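Local coordinates for protein ribonuclease T2 (Homo sapiens, PDB 3T0O) that cleaves single-stranded RNA, preferentially between purine and uridine residues, and so degrades microbial RNA for sensing by TLR8 in innate immunity, at residues Y138-F144 against E218-Y224. Residues are numbered along the deposited sequence.
Sequences YYQVADF and EDGPVFY
Strand 139-140 runs antiparallel to strand 221-222 and leads into helix 141-152. Tyr139 and Val222 form a hydrogen-bonded pair, with CA atoms 5.3 Å apart. Tyr139 N donates to Val222 O (2.9 Å), and Val222 N donates to Tyr139 O (2.7 Å). Gln140 and Pro221 follow as a non-hydrogen-bonded pair, CA to CA 4.4 Å. A third backbone bond, Val141 N to Gly220 O (2.9 Å), ties Val141 to segment 218-224. Gly220 has phi/psi of 124/-162, which calls for glycine. One water accepts from both Ala142 N and Gly220 N, each at 2.9 Å. At the strand-to-helix turn, Asp143 (chi1 m) takes Gln140 N on OD2 at 2.8 Å, while Asp143 N bonds Gln140 O at 2.9 Å.

Val222 (chi1 p) is the apolar centre. Its CB lies 3.6 Å from Val141 CG2, and its CG1 lies 4.0 Å from Tyr139 CB and 4.1 Å from Phe144 CE2. Phe144 (m) points its ring edge at the face of Tyr224 (t), with centroids 5.4 Å apart and planes at 76°. Ile172 of strand 171-180 touches Val222, Phe144 and Tyr224. Tyr138 CD2 meets Pro221 CB at 4.0 Å.

The arrangement is a minimal two-stranded antiparallel sheet. It joins the N-terminal part of helix 141-152 to the C-terminal part of the chain, beside the main antiparallel sheet of the RNase T2 alpha/beta fold.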
loop_
_atom_site.group_PDB
_atom_site.type_symbol
_atom_site.label_atom_id
_atom_site.label_comp_id
_atom_site.label_asym_id
_atom_site.label_seq_id
_atom_site.Cartn_x
_atom_site.Cartn_y
_atom_site.Cartn_z
ATOM N N TYR A 138 -19.443 -12.175 0.509
ATOM C CA TYR A 138 -19.115 -10.795 0.858
ATOM C C TYR A 138 -18.881 -10.573 2.357
ATOM O O TYR A 138 -19.483 -11.240 3.158
ATOM C CB TYR A 138 -20.226 -9.878 0.430
ATOM C CG TYR A 138 -20.534 -9.913 -1.018
ATOM C CD1 TYR A 138 -19.560 -10.303 -1.998
ATOM C CD2 TYR A 138 -21.809 -9.545 -1.423
ATOM C CE1 TYR A 138 -19.884 -10.321 -3.349
ATOM C CE2 TYR A 138 -22.121 -9.524 -2.777
ATOM C CZ TYR A 138 -21.160 -9.913 -3.712
ATOM O OH TYR A 138 -21.601 -9.874 -5.019
ATOM N N TYR A 139 -18.069 -9.571 2.686
ATOM C CA TYR A 139 -17.900 -9.065 4.014
ATOM C C TYR A 139 -18.679 -7.790 4.107
ATOM O O TYR A 139 -19.244 -7.301 3.100
ATOM C CB TYR A 139 -16.429 -8.716 4.263
ATOM C CG TYR A 139 -15.606 -9.977 4.412
ATOM C CD1 TYR A 139 -15.503 -10.599 5.640
ATOM C CD2 TYR A 139 -14.999 -10.569 3.309
ATOM C CE1 TYR A 139 -14.826 -11.756 5.806
ATOM C CE2 TYR A 139 -14.270 -11.749 3.476
ATOM C CZ TYR A 139 -14.179 -12.298 4.714
ATOM O OH TYR A 139 -13.520 -13.475 4.850
ATOM N N GLN A 140 -18.728 -7.226 5.307
ATOM C CA GLN A 140 -19.121 -5.816 5.398
ATOM C C GLN A 140 -17.895 -4.950 5.528
ATOM O O GLN A 140 -16.888 -5.366 6.051
ATOM C CB GLN A 140 -19.968 -5.587 6.629
ATOM C CG GLN A 140 -21.255 -6.408 6.625
ATOM C CD GLN A 140 -22.207 -5.860 5.604
ATOM O OE1 GLN A 140 -22.548 -4.661 5.619
ATOM N NE2 GLN A 140 -22.668 -6.729 4.731
ATOM N N VAL A 141 -17.935 -3.734 4.981
ATOM C CA VAL A 141 -16.819 -2.844 5.164
ATOM C C VAL A 141 -16.501 -2.677 6.642
ATOM O O VAL A 141 -15.312 -2.608 6.941
ATOM C CB VAL A 141 -17.052 -1.498 4.496
ATOM C CG1 VAL A 141 -15.948 -0.505 4.902
ATOM C CG2 VAL A 141 -17.089 -1.764 2.958
ATOM N N ALA A 142 -17.515 -2.674 7.516
ATOM C CA ALA A 142 -17.242 -2.531 8.973
ATOM C C ALA A 142 -16.433 -3.685 9.510
ATOM O O ALA A 142 -15.709 -3.522 10.499
ATOM C CB ALA A 142 -18.570 -2.426 9.738
ATOM N N ASP A 143 -16.486 -4.830 8.841
ATOM C CA ASP A 143 -15.647 -5.947 9.337
ATOM C C ASP A 143 -14.187 -5.560 9.281
ATOM O O ASP A 143 -13.420 -5.791 10.260
ATOM C CB ASP A 143 -15.856 -7.205 8.488
ATOM C CG ASP A 143 -17.252 -7.748 8.603
ATOM O OD1 ASP A 143 -17.944 -7.544 9.665
ATOM O OD2 ASP A 143 -17.678 -8.413 7.629
ATOM N N PHE A 144 -13.778 -4.955 8.174
ATOM C CA PHE A 144 -12.428 -4.529 8.021
ATOM C C PHE A 144 -12.162 -3.321 8.909
ATOM O O PHE A 144 -11.211 -3.281 9.616
ATOM C CB PHE A 144 -12.184 -4.108 6.597
ATOM C CG PHE A 144 -12.073 -5.237 5.679
ATOM C CD1 PHE A 144 -10.820 -5.744 5.332
ATOM C CD2 PHE A 144 -13.238 -5.760 5.056
ATOM C CE1 PHE A 144 -10.760 -6.780 4.452
ATOM C CE2 PHE A 144 -13.158 -6.796 4.150
ATOM C CZ PHE A 144 -11.889 -7.316 3.863
ATOM N N GLU A 218 -17.849 2.310 0.461
ATOM C CA GLU A 218 -19.155 2.615 1.046
ATOM C C GLU A 218 -19.490 1.649 2.191
ATOM O O GLU A 218 -19.164 0.478 2.104
ATOM C CB GLU A 218 -20.186 2.503 -0.058
ATOM C CG GLU A 218 -19.995 3.548 -1.161
ATOM C CD GLU A 218 -20.227 5.003 -0.645
ATOM O OE1 GLU A 218 -20.417 5.203 0.561
ATOM O OE2 GLU A 218 -19.932 5.850 -1.432
ATOM N N ASP A 219 -20.156 2.102 3.267
ATOM C CA ASP A 219 -20.597 1.118 4.248
ATOM C C ASP A 219 -21.463 0.080 3.537
ATOM O O ASP A 219 -22.247 0.387 2.584
ATOM C CB ASP A 219 -21.401 1.762 5.379
ATOM C CG ASP A 219 -20.573 2.717 6.243
ATOM O OD1 ASP A 219 -21.195 3.555 6.947
ATOM O OD2 ASP A 219 -19.334 2.612 6.246
ATOM N N GLY A 220 -21.369 -1.163 3.957
ATOM C CA GLY A 220 -22.174 -2.210 3.379
ATOM C C GLY A 220 -21.340 -3.359 2.846
ATOM O O GLY A 220 -20.149 -3.472 3.190
ATOM N N PRO A 221 -21.911 -4.175 1.987
ATOM C CA PRO A 221 -21.182 -5.356 1.511
ATOM C C PRO A 221 -20.001 -5.010 0.655
ATOM O O PRO A 221 -19.977 -3.955 -0.025
ATOM C CB PRO A 221 -22.234 -6.154 0.685
ATOM C CG PRO A 221 -23.480 -5.529 1.034
ATOM C CD PRO A 221 -23.306 -4.181 1.538
ATOM N N VAL A 222 -18.984 -5.829 0.805
ATOM C CA VAL A 222 -17.794 -5.603 0.009
ATOM C C VAL A 222 -17.232 -6.976 -0.373
ATOM O O VAL A 222 -17.257 -7.950 0.426
ATOM C CB VAL A 222 -16.750 -4.691 0.811
ATOM C CG1 VAL A 222 -16.389 -5.335 2.143
ATOM C CG2 VAL A 222 -15.435 -4.474 -0.047
ATOM N N PHE A 223 -16.751 -7.046 -1.588
ATOM C CA PHE A 223 -16.107 -8.290 -2.052
ATOM C C PHE A 223 -14.623 -8.182 -1.811
ATOM O O PHE A 223 -13.975 -7.211 -2.205
ATOM C CB PHE A 223 -16.435 -8.415 -3.561
ATOM C CG PHE A 223 -15.968 -9.658 -4.224
ATOM C CD1 PHE A 223 -15.995 -10.891 -3.591
ATOM C CD2 PHE A 223 -15.532 -9.588 -5.536
ATOM C CE1 PHE A 223 -15.552 -12.092 -4.254
ATOM C CE2 PHE A 223 -15.094 -10.784 -6.209
ATOM C CZ PHE A 223 -15.127 -12.008 -5.538
ATOM N N TYR A 224 -14.054 -9.255 -1.273
ATOM C CA TYR A 224 -12.611 -9.343 -1.012
ATOM C C TYR A 224 -12.193 -10.586 -1.833
ATOM O O TYR A 224 -12.307 -11.750 -1.365
ATOM C CB TYR A 224 -12.455 -9.574 0.495
ATOM C CG TYR A 224 -11.053 -9.770 0.988
ATOM C CD1 TYR A 224 -9.953 -9.264 0.271
ATOM C CD2 TYR A 224 -10.842 -10.356 2.198
ATOM C CE1 TYR A 224 -8.633 -9.434 0.732
ATOM C CE2 TYR A 224 -9.584 -10.501 2.728
ATOM C CZ TYR A 224 -8.465 -10.051 1.979
ATOM O OH TYR A 224 -7.223 -10.164 2.531
HETATM O O HOH W 1 -20.124 -1.827 6.538
#